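Local coordinates for protein alpha-1,3-glucanase (Bacillus circulans, PDB 5ZRU) that hydrolyses alpha-1,3-glucan and probably binds carbohydrate, this chain being the catalytic unit of a longer glycoside hydrolase family 87 enzyme, at residues Asp85-Gly89 and Ala125-Ala129; Phe356-Ser361 and Ala388-Asn394; Val380-Asn384 and Phe440-His444. The contacts are given in a common frame with arbitrary orientation. Residues are numbered along the deposited sequence.

Interaction 1: Asp85-Gly89 and Ala125-Ala129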
ATOM      1  N   ASP A  85     -17.662  11.538  -4.221  1.00 11.20           N
ATOM      2  CA  ASP A  85     -18.344  10.416  -4.846  1.00 14.12           C
ATOM      3  C   ASP A  85     -19.706  10.869  -5.387  1.00 12.10           C
ATOM      4  O   ASP A  85     -20.225  11.939  -5.036  1.00 13.22           O
ATOM      5  CB  ASP A  85     -18.512   9.291  -3.812  1.00 10.69           C
ATOM      6  CG  ASP A  85     -18.792   7.919  -4.430  1.00 12.45           C
ATOM      7  OD1 ASP A  85     -18.776   7.774  -5.664  1.00 10.99           O
ATOM      8  OD2 ASP A  85     -19.031   6.973  -3.650  1.00 11.62           O
ATOM      9  N   SER A  86     -20.276  10.051  -6.262  1.00 10.27           N
ATOM     10  CA  SER A  86     -21.653  10.273  -6.687  1.00 15.62           C
ATOM     11  C   SER A  86     -22.610   9.635  -5.691  1.00 15.86           C
ATOM     12  O   SER A  86     -22.220   8.822  -4.850  1.00 15.76           O
ATOM     13  CB  SER A  86     -21.894   9.695  -8.080  1.00 14.07           C
ATOM     14  OG  SER A  86     -21.731   8.283  -8.058  1.00 14.17           O
ATOM     15  N   ALA A  87     -23.893   9.998  -5.803  1.00 19.39           N
ATOM     16  CA  ALA A  87     -24.886   9.429  -4.899  1.00 23.12           C
ATOM     17  C   ALA A  87     -25.033   7.928  -5.100  1.00 14.92           C
ATOM     18  O   ALA A  87     -25.298   7.199  -4.139  1.00 22.29           O
ATOM     19  CB  ALA A  87     -26.237  10.130  -5.086  1.00 22.12           C
ATOM     20  N   ASN A  88     -24.876   7.441  -6.329  1.00 16.33           N
ATOM     21  CA  ASN A  88     -24.991   6.010  -6.575  1.00 16.72           C
ATOM     22  C   ASN A  88     -23.669   5.269  -6.410  1.00 18.49           C
ATOM     23  O   ASN A  88     -23.588   4.083  -6.750  1.00 17.36           O
ATOM     24  CB  ASN A  88     -25.584   5.742  -7.965  1.00 20.68           C
ATOM     25  CG  ASN A  88     -24.680   6.177  -9.103  1.00 20.08           C
ATOM     26  OD1 ASN A  88     -23.537   6.580  -8.902  1.00 19.14           O
ATOM     27  ND2 ASN A  88     -25.203   6.088 -10.321  1.00 24.03           N
ATOM     28  N   GLY A  89     -22.631   5.936  -5.913  1.00 13.20           N
ATOM     29  CA  GLY A  89     -21.381   5.241  -5.673  1.00 15.21           C
ATOM     30  C   GLY A  89     -20.587   4.868  -6.906  1.00 16.43           C
ATOM     31  O   GLY A  89     -19.573   4.170  -6.782  1.00 13.02           O
ATOM     32  N   ALA A 125     -18.930  -1.550   1.613  1.00 11.57           N
ATOM     33  CA  ALA A 125     -20.018  -1.389   0.663  1.00 12.10           C
ATOM     34  C   ALA A 125     -19.600  -0.382  -0.399  1.00 11.47           C
ATOM     35  O   ALA A 125     -18.696   0.434  -0.191  1.00 12.45           O
ATOM     36  CB  ALA A 125     -21.304  -0.929   1.366  1.00 14.18           C
ATOM     37  N   ASP A 126     -20.256  -0.447  -1.554  1.00 12.14           N
ATOM     38  CA  ASP A 126     -19.783   0.268  -2.732  1.00 13.64           C
ATOM     39  C   ASP A 126     -20.525   1.572  -3.000  1.00 13.32           C
ATOM     40  O   ASP A 126     -20.175   2.276  -3.952  1.00 12.86           O
ATOM     41  CB  ASP A 126     -19.878  -0.640  -3.964  1.00 13.43           C
ATOM     42  CG  ASP A 126     -18.875  -1.787  -3.916  1.00 14.76           C
ATOM     43  OD1 ASP A 126     -17.711  -1.545  -3.522  1.00 14.65           O
ATOM     44  OD2 ASP A 126     -19.251  -2.930  -4.255  1.00 14.63           O
ATOM     45  N   THR A 127     -21.530   1.914  -2.202  1.00 13.88           N
ATOM     46  CA  THR A 127     -22.297   3.138  -2.373  1.00 13.48           C
ATOM     47  C   THR A 127     -22.438   3.851  -1.036  1.00 12.53           C
ATOM     48  O   THR A 127     -22.360   3.219   0.024  1.00 12.56           O
ATOM     49  CB  THR A 127     -23.704   2.872  -2.945  1.00 15.57           C
ATOM     50  OG1 THR A 127     -24.575   2.436  -1.892  1.00 15.70           O
ATOM     51  CG2 THR A 127     -23.664   1.825  -4.058  1.00 15.43           C
ATOM     52  N   PRO A 128     -22.660   5.174  -1.058  1.00 12.45           N
ATOM     53  CA  PRO A 128     -22.727   5.933   0.203  1.00 14.78           C
ATOM     54  C   PRO A 128     -23.830   5.474   1.140  1.00 16.48           C
ATOM     55  O   PRO A 128     -23.731   5.709   2.352  1.00 20.23           O
ATOM     56  CB  PRO A 128     -22.963   7.379  -0.265  1.00 15.86           C
ATOM     57  CG  PRO A 128     -22.489   7.421  -1.645  1.00 15.24           C
ATOM     58  CD  PRO A 128     -22.713   6.064  -2.231  1.00 14.12           C
ATOM     59  N   ALA A 129     -24.874   4.828   0.628  1.00 16.13           N
ATOM     60  CA  ALA A 129     -25.903   4.297   1.512  1.00 20.58           C
ATOM     61  C   ALA A 129     -25.387   3.180   2.408  1.00 23.31           C
ATOM     62  O   ALA A 129     -26.078   2.804   3.363  1.00 17.47           O
ATOM     63  CB  ALA A 129     -27.092   3.800   0.689  1.00 24.98           C
TER
HETATM   64  O   HOH W   1     -18.371   4.372  -4.101  1.00 10.71           O
HETATM   65  O   HOH W   2     -26.160   5.549  -2.099  1.00 24.03           O
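Two surface loops of the D1 part meet: the type I turn Ser86-Gly89, closed by Gly89 N to Ser86 O (3.1 Å), and the loop after strand 124-125. Asp126 presents its carbonyl: water 1 lies 2.8 Å from Asp126 O and 2.7 Å from Asp85 OD2, which is also bonded to Tyr118; the Asp85 side chain is about 4 Å from a calcium ion, probably the one at Ser115 and Trp116. Asp126 O and Gly89 O, two acceptors 3.5 Å apart, share Arg289 as donor, weakly for Asp126. At Thr127 the CA atoms are nearest, Gly89 CA to Thr127 CA 4.0 Å; a beta carbon on Gly89 would clash with Asp126 O. The Pro128 ring fits the turn, CD 3.4 Å from Ala87 O and CG 3.5 Å from Ser86 O. Water 2 joins Ala129 N (3.1 Å) to Ala87 O (2.8 Å). The loops are therefore joined by van der Waals contact, by water and by the shared donor Arg289, with no direct hydrogen bond between them.

Interaction 2: Phe356-Ser361 and Ala388-Asn394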
ATOM      1  N   PHE A 356       1.761 -12.375   0.816  1.00  8.38           N
ATOM      2  CA  PHE A 356       2.487 -13.632   0.609  1.00  8.21           C
ATOM      3  C   PHE A 356       1.689 -14.747   1.282  1.00 10.23           C
ATOM      4  O   PHE A 356       1.783 -14.934   2.495  1.00 10.58           O
ATOM      5  CB  PHE A 356       3.886 -13.547   1.213  1.00  9.22           C
ATOM      6  CG  PHE A 356       4.849 -12.670   0.445  1.00  9.75           C
ATOM      7  CD1 PHE A 356       4.601 -12.314  -0.874  1.00  8.33           C
ATOM      8  CD2 PHE A 356       6.021 -12.212   1.054  1.00  9.78           C
ATOM      9  CE1 PHE A 356       5.511 -11.507  -1.582  1.00  7.65           C
ATOM     10  CE2 PHE A 356       6.934 -11.419   0.352  1.00 10.26           C
ATOM     11  CZ  PHE A 356       6.676 -11.071  -0.974  1.00  8.95           C
ATOM     12  N   ALA A 357       0.912 -15.502   0.507  1.00 10.30           N
ATOM     13  CA  ALA A 357      -0.015 -16.481   1.073  1.00  9.75           C
ATOM     14  C   ALA A 357       0.342 -17.889   0.602  1.00  9.91           C
ATOM     15  O   ALA A 357       1.260 -18.090  -0.196  1.00 10.05           O
ATOM     16  CB  ALA A 357      -1.461 -16.135   0.701  1.00  9.98           C
ATOM     17  N   GLN A 358      -0.392 -18.878   1.119  1.00 10.54           N
ATOM     18  CA  GLN A 358      -0.324 -20.247   0.583  1.00  9.54           C
ATOM     19  C   GLN A 358       1.101 -20.796   0.569  1.00 11.60           C
ATOM     20  O   GLN A 358       1.527 -21.442  -0.396  1.00 12.39           O
ATOM     21  CB  GLN A 358      -0.924 -20.301  -0.826  1.00 10.66           C
ATOM     22  CG  GLN A 358      -2.439 -20.282  -0.839  1.00 10.75           C
ATOM     23  CD  GLN A 358      -2.996 -21.535  -0.209  1.00 12.69           C
ATOM     24  OE1 GLN A 358      -3.299 -21.562   0.987  1.00 13.29           O
ATOM     25  NE2 GLN A 358      -3.120 -22.591  -1.006  1.00 13.90           N
ATOM     26  N   GLY A 359       1.851 -20.528   1.634  1.00  9.71           N
ATOM     27  CA  GLY A 359       3.178 -21.079   1.775  1.00 12.89           C
ATOM     28  C   GLY A 359       4.277 -20.355   1.033  1.00 10.95           C
ATOM     29  O   GLY A 359       5.404 -20.860   0.990  1.00 11.19           O
ATOM     30  N   THR A 360       3.981 -19.213   0.419  1.00 11.26           N
ATOM     31  CA  THR A 360       5.026 -18.351  -0.121  1.00 10.63           C
ATOM     32  C   THR A 360       6.129 -18.185   0.914  1.00  8.76           C
ATOM     33  O   THR A 360       5.857 -17.851   2.073  1.00 10.36           O
ATOM     34  CB  THR A 360       4.437 -16.983  -0.478  1.00  7.51           C
ATOM     35  OG1 THR A 360       3.398 -17.138  -1.455  1.00 10.64           O
ATOM     36  CG2 THR A 360       5.528 -16.067  -1.011  1.00  8.81           C
ATOM     37  N   SER A 361       7.373 -18.421   0.495  1.00 10.57           N
ATOM     38  CA  SER A 361       8.502 -18.502   1.416  1.00 10.66           C
ATOM     39  C   SER A 361       9.722 -17.798   0.839  1.00 11.42           C
ATOM     40  O   SER A 361       9.845 -17.601  -0.375  1.00 12.16           O
ATOM     41  CB  SER A 361       8.867 -19.965   1.735  1.00 10.20           C
ATOM     42  OG  SER A 361       7.811 -20.609   2.428  1.00 12.15           O
ATOM     43  N   ALA A 388      -1.057 -26.520   1.244  1.00 16.18           N
ATOM     44  CA  ALA A 388       0.101 -25.645   1.157  1.00 15.49           C
ATOM     45  C   ALA A 388       0.928 -25.758   2.436  1.00 13.91           C
ATOM     46  O   ALA A 388       0.362 -25.886   3.528  1.00 15.83           O
ATOM     47  CB  ALA A 388      -0.338 -24.194   0.946  1.00 12.95           C
ATOM     48  N   PRO A 389       2.255 -25.709   2.342  1.00 13.66           N
ATOM     49  CA  PRO A 389       3.085 -25.706   3.549  1.00 14.16           C
ATOM     50  C   PRO A 389       3.029 -24.351   4.231  1.00 12.52           C
ATOM     51  O   PRO A 389       2.565 -23.359   3.668  1.00 13.50           O
ATOM     52  CB  PRO A 389       4.484 -25.984   3.000  1.00 17.50           C
ATOM     53  CG  PRO A 389       4.465 -25.268   1.683  1.00 14.68           C
ATOM     54  CD  PRO A 389       3.076 -25.545   1.128  1.00 13.83           C
ATOM     55  N   ALA A 390       3.541 -24.307   5.454  1.00 13.49           N
ATOM     56  CA  ALA A 390       3.629 -23.037   6.165  1.00 13.99           C
ATOM     57  C   ALA A 390       4.634 -22.108   5.493  1.00 13.04           C
ATOM     58  O   ALA A 390       5.773 -22.502   5.218  1.00 12.70           O
ATOM     59  CB  ALA A 390       4.021 -23.274   7.621  1.00 18.60           C
ATOM     60  N   GLY A 391       4.216 -20.867   5.241  1.00  9.97           N
ATOM     61  CA  GLY A 391       5.144 -19.881   4.710  1.00 11.67           C
ATOM     62  C   GLY A 391       6.188 -19.504   5.749  1.00 11.44           C
ATOM     63  O   GLY A 391       5.876 -19.292   6.925  1.00 10.42           O
ATOM     64  N   VAL A 392       7.451 -19.430   5.308  1.00  9.60           N
ATOM     65  CA  VAL A 392       8.573 -19.135   6.196  1.00  9.35           C
ATOM     66  C   VAL A 392       9.526 -18.120   5.569  1.00 10.20           C
ATOM     67  O   VAL A 392       9.613 -17.989   4.346  1.00  9.05           O
ATOM     68  CB  VAL A 392       9.371 -20.405   6.580  1.00 11.96           C
ATOM     69  CG1 VAL A 392       8.489 -21.402   7.329  1.00 12.04           C
ATOM     70  CG2 VAL A 392      10.005 -21.046   5.342  1.00 11.81           C
ATOM     71  N   ASN A 393      10.236 -17.393   6.440  1.00  8.98           N
ATOM     72  CA  ASN A 393      11.393 -16.569   6.071  1.00  9.46           C
ATOM     73  C   ASN A 393      11.060 -15.498   5.031  1.00 11.44           C
ATOM     74  O   ASN A 393      11.834 -15.255   4.106  1.00  9.92           O
ATOM     75  CB  ASN A 393      12.546 -17.445   5.569  1.00 10.00           C
ATOM     76  CG  ASN A 393      12.877 -18.570   6.520  1.00 17.60           C
ATOM     77  OD1 ASN A 393      12.640 -18.464   7.726  1.00 13.66           O
ATOM     78  ND2 ASN A 393      13.428 -19.668   5.982  1.00 15.35           N
ATOM     79  N   ASN A 394       9.922 -14.826   5.181  1.00 11.38           N
ATOM     80  CA  ASN A 394       9.617 -13.708   4.297  1.00 11.61           C
ATOM     81  C   ASN A 394      10.103 -12.397   4.913  1.00 10.99           C
ATOM     82  O   ASN A 394      10.223 -12.269   6.133  1.00  9.69           O
ATOM     83  CB  ASN A 394       8.117 -13.647   3.998  1.00 10.15           C
ATOM     84  CG  ASN A 394       7.643 -14.856   3.206  1.00 10.39           C
ATOM     85  OD1 ASN A 394       8.298 -15.272   2.250  1.00 10.13           O
ATOM     86  ND2 ASN A 394       6.518 -15.433   3.608  1.00 10.12           N
TER
HETATM   87  O   HOH W   3       7.426 -23.402   3.115  1.00 28.36           O
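Strand 354-357 runs out into a type I' turn, Ala357 to Thr360, closed by Thr360 N to Ala357 O at 3.0 Å, and this turn lies against the irregular, mostly extended chain 388-394. Both belong to the parallel beta-helix of the D2 part, the fold of the pectate lyase-like clan, and come from successive coils, since strands 354-357 and 378-381 are neighbours in one sheet. The backbones nearly touch where two glycines face each other, Gly359 CA to Gly391 CA 3.7 Å. Gly359 CA is also only 3.0 Å from Pro389 O, so a beta carbon there would clash with that oxygen; one on Gly391 would clash with Thr360 O. Beyond the turn, Ser361 CA makes a CA-H...O contact with Val392 O (3.2 Å).

Among the side chains, Asn394 does most: ND2 donates to Thr360 O (2.9 Å), OD1 accepts from Ser363 N, and its CG sits 3.8 Å from CD2 of Phe356, whose ring also meets Phe396. At the other end the methyl of Ala388 fills the space beside Gln358, its CB 3.6 Å from Gln358 O and 3.8 Å from Gln358 NE2; the Gln358 amide itself is bonded to Ser383, Asp327 and Val385. Thr360 OG1 reinforces the turn by donating to Ala357 O (2.7 Å). Ser361 OG gives its proton to Gly359 O (2.8 Å) and accepts Val392 N (3.1 Å), while water 3 donates both to Ser361 OG (2.9 Å) and to Ala390 O (2.8 Å).

Interaction 3: Val380-Asn384 and Phe440-His444. With SO4 (sulfate ion), chain D.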
ATOM      1  N   VAL A 380       1.863 -11.420   5.443  1.00  9.11           N
ATOM      2  CA  VAL A 380       2.106 -12.850   5.257  1.00  7.86           C
ATOM      3  C   VAL A 380       0.938 -13.602   5.890  1.00  9.40           C
ATOM      4  O   VAL A 380       0.842 -13.701   7.119  1.00  8.81           O
ATOM      5  CB  VAL A 380       3.436 -13.308   5.873  1.00 10.24           C
ATOM      6  CG1 VAL A 380       3.603 -14.829   5.675  1.00  8.41           C
ATOM      7  CG2 VAL A 380       4.582 -12.563   5.254  1.00  8.85           C
ATOM      8  N   TRP A 381       0.055 -14.143   5.067  1.00  9.21           N
ATOM      9  CA  TRP A 381      -1.026 -15.003   5.554  1.00  9.03           C
ATOM     10  C   TRP A 381      -0.638 -16.443   5.229  1.00  9.73           C
ATOM     11  O   TRP A 381      -0.739 -16.883   4.081  1.00 10.74           O
ATOM     12  CB  TRP A 381      -2.358 -14.610   4.922  1.00 11.65           C
ATOM     13  CG  TRP A 381      -3.489 -15.549   5.271  1.00 12.14           C
ATOM     14  CD1 TRP A 381      -3.542 -16.416   6.320  1.00 13.92           C
ATOM     15  CD2 TRP A 381      -4.710 -15.718   4.549  1.00 12.36           C
ATOM     16  NE1 TRP A 381      -4.722 -17.119   6.301  1.00 15.38           N
ATOM     17  CE2 TRP A 381      -5.462 -16.707   5.223  1.00 15.55           C
ATOM     18  CE3 TRP A 381      -5.245 -15.128   3.402  1.00 17.67           C
ATOM     19  CZ2 TRP A 381      -6.716 -17.122   4.782  1.00 15.13           C
ATOM     20  CZ3 TRP A 381      -6.498 -15.536   2.969  1.00 18.11           C
ATOM     21  CH2 TRP A 381      -7.220 -16.524   3.659  1.00 18.09           C
ATOM     22  N   THR A 382      -0.208 -17.190   6.247  1.00 10.29           N
ATOM     23  CA  THR A 382       0.225 -18.575   6.048  1.00  9.10           C
ATOM     24  C   THR A 382      -0.994 -19.503   6.033  1.00 12.66           C
ATOM     25  O   THR A 382      -1.224 -20.318   6.931  1.00 12.69           O
ATOM     26  CB  THR A 382       1.238 -18.976   7.115  1.00 10.51           C
ATOM     27  OG1 THR A 382       0.741 -18.606   8.402  1.00 11.21           O
ATOM     28  CG2 THR A 382       2.580 -18.261   6.885  1.00 10.68           C
ATOM     29  N   SER A 383      -1.783 -19.363   4.965  1.00 12.52           N
ATOM     30  CA  SER A 383      -2.916 -20.238   4.705  1.00 11.40           C
ATOM     31  C   SER A 383      -2.435 -21.619   4.258  1.00 15.70           C
ATOM     32  O   SER A 383      -1.280 -21.809   3.869  1.00 12.10           O
ATOM     33  CB  SER A 383      -3.825 -19.628   3.639  1.00 14.20           C
ATOM     34  OG  SER A 383      -3.110 -19.385   2.436  1.00 14.15           O
ATOM     35  N   ASN A 384      -3.349 -22.597   4.315  1.00 14.59           N
ATOM     36  CA  ASN A 384      -2.985 -23.983   4.022  1.00 14.20           C
ATOM     37  C   ASN A 384      -4.016 -24.667   3.124  1.00 18.94           C
ATOM     38  O   ASN A 384      -4.241 -25.880   3.240  1.00 17.08           O
ATOM     39  CB  ASN A 384      -2.790 -24.791   5.312  1.00 17.11           C
ATOM     40  CG  ASN A 384      -4.092 -25.032   6.074  1.00 22.14           C
ATOM     41  OD1 ASN A 384      -5.068 -24.309   5.917  1.00 20.07           O
ATOM     42  ND2 ASN A 384      -4.101 -26.066   6.908  1.00 28.49           N
ATOM     43  N   PHE A 440      -6.835 -15.914  11.529  1.00 16.70           N
ATOM     44  CA  PHE A 440      -7.143 -16.429  10.201  1.00 17.35           C
ATOM     45  C   PHE A 440      -6.890 -17.926  10.104  1.00 16.31           C
ATOM     46  O   PHE A 440      -6.138 -18.494  10.902  1.00 15.96           O
ATOM     47  CB  PHE A 440      -6.310 -15.684   9.149  1.00 16.87           C
ATOM     48  CG  PHE A 440      -6.661 -14.228   9.052  1.00 20.84           C
ATOM     49  CD1 PHE A 440      -7.979 -13.840   8.838  1.00 22.24           C
ATOM     50  CD2 PHE A 440      -5.697 -13.247   9.240  1.00 17.83           C
ATOM     51  CE1 PHE A 440      -8.323 -12.494   8.765  1.00 26.12           C
ATOM     52  CE2 PHE A 440      -6.035 -11.900   9.172  1.00 19.17           C
ATOM     53  CZ  PHE A 440      -7.348 -11.521   8.938  1.00 21.40           C
ATOM     54  N   PRO A 441      -7.525 -18.595   9.134  1.00 16.66           N
ATOM     55  CA  PRO A 441      -7.247 -20.016   8.894  1.00 15.76           C
ATOM     56  C   PRO A 441      -5.789 -20.256   8.547  1.00 16.66           C
ATOM     57  O   PRO A 441      -5.070 -19.360   8.096  1.00 16.76           O
ATOM     58  CB  PRO A 441      -8.150 -20.364   7.701  1.00 17.51           C
ATOM     59  CG  PRO A 441      -9.254 -19.374   7.762  1.00 17.54           C
ATOM     60  CD  PRO A 441      -8.644 -18.105   8.304  1.00 15.13           C
ATOM     61  N   GLY A 442      -5.355 -21.487   8.761  1.00 13.22           N
ATOM     62  CA  GLY A 442      -4.017 -21.897   8.372  1.00 15.18           C
ATOM     63  C   GLY A 442      -3.066 -22.028   9.547  1.00 17.41           C
ATOM     64  O   GLY A 442      -3.463 -22.205  10.699  1.00 20.89           O
ATOM     65  N   TYR A 443      -1.772 -21.936   9.234  1.00 12.91           N
ATOM     66  CA  TYR A 443      -0.736 -22.069  10.250  1.00 13.94           C
ATOM     67  C   TYR A 443      -0.625 -20.804  11.080  1.00 13.72           C
ATOM     68  O   TYR A 443      -0.743 -19.692  10.554  1.00 11.69           O
ATOM     69  CB  TYR A 443       0.621 -22.342   9.611  1.00 11.62           C
ATOM     70  CG  TYR A 443       0.628 -23.505   8.669  1.00 12.79           C
ATOM     71  CD1 TYR A 443       0.889 -24.792   9.124  1.00 19.46           C
ATOM     72  CD2 TYR A 443       0.382 -23.317   7.320  1.00 17.35           C
ATOM     73  CE1 TYR A 443       0.908 -25.859   8.253  1.00 19.26           C
ATOM     74  CE2 TYR A 443       0.397 -24.365   6.444  1.00 16.15           C
ATOM     75  CZ  TYR A 443       0.656 -25.636   6.911  1.00 18.20           C
ATOM     76  OH  TYR A 443       0.667 -26.674   6.016  1.00 20.44           O
ATOM     77  N   HIS A 444      -0.376 -20.979  12.380  1.00 12.67           N
ATOM     78  CA  HIS A 444      -0.049 -19.852  13.250  1.00 10.19           C
ATOM     79  C   HIS A 444       1.416 -19.946  13.670  1.00 13.75           C
ATOM     80  O   HIS A 444       2.270 -20.196  12.810  1.00 12.83           O
ATOM     81  CB  HIS A 444      -1.042 -19.799  14.414  1.00 14.31           C
ATOM     82  CG  HIS A 444      -2.438 -19.511  13.958  1.00 12.97           C
ATOM     83  ND1 HIS A 444      -3.560 -20.066  14.539  1.00 16.56           N
ATOM     84  CD2 HIS A 444      -2.886 -18.743  12.935  1.00 13.82           C
ATOM     85  CE1 HIS A 444      -4.638 -19.639  13.902  1.00 17.56           C
ATOM     86  NE2 HIS A 444      -4.255 -18.831  12.927  1.00 15.26           N
TER
HETATM   87  S   SO4 D 602       0.136 -23.861  14.544  1.00 20.92           S
HETATM   88  O1  SO4 D 602      -0.661 -24.229  15.718  1.00 29.30           O
HETATM   89  O2  SO4 D 602       0.872 -22.646  14.846  1.00 16.26           O
HETATM   90  O3  SO4 D 602       1.074 -24.936  14.223  1.00 25.03           O
HETATM   91  O4  SO4 D 602      -0.763 -23.635  13.413  1.00 19.68           O
HETATM   92  O   HOH W   4      -1.852 -28.262   6.754  1.00 32.88           O
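This contact lies at the turns of the parallel beta-helix, close to the calcium ion bound by Asp352 and Asp375: the side chain of Phe440 is about 6 Å from that ion. Trp381 and Phe440 pair edge-to-face, the edge of the phenyl ring toward the face of the indole five-membered ring, with centroids 5.5 Å apart and planes at 51°. The indole nitrogen does a second job, Trp381 NE1 donating to Pro441 O (2.9 Å), while CZ2 of Trp381 rests on CD of Pro441 at 4.1 Å. Next comes Thr382, the centre of an inverse gamma turn, which bonds Tyr443 at both backbone polar groups: Tyr443 N donates to Thr382 O (2.9 Å) and Thr382 OG1 to Tyr443 O (2.8 Å). Gly442 passes so near the gamma turn, its CA 3.5 Å from Thr382 O and 4.2 Å from Ser383 CA, that a beta carbon would clash. Asn384 CB packs against Tyr443 CE2 (3.4 Å), and water 4 links Asn384 ND2 to Tyr443 OH, 3.1 Å from each; that hydroxyl is also bonded to Ala388 O. His444 NE2 folds back to Phe440 O (2.8 Å), ND1 pairs with Asp482, and His444 N holds O4 of a sulfate at 2.9 Å, an ion probably taken from the crystallisation liquor. Strand 411-412 separates 378-381 from 435-437 in the sheet, so the contact joins loops two coils apart, an arrangement built on the stacked coils of the beta-helix.

How the interactions relate
Interaction 1 comes first along the chain and lies in the D1 part, 37 Å between centres from interaction 2 and 33 Å from interaction 3, with nearest atoms about 22 and 17 Å away. Interactions 2 and 3 are both in the D2 beta-helix, centres 8 Å apart, and interlock in sequence: 356-361, 380-384, 388-394, 440-444. They share one parallel sheet, with strands 354-357 and 378-381 adjacent. Probable hydrogen bonds of 2.6 Å, Gln358 OE1 with Ser383 OG and Ala388 O with Tyr443 OH, join them into one set of loop contacts, between adjacent coils in interaction 2 and across an intervening coil in interaction 3, while interaction 1 stays apart.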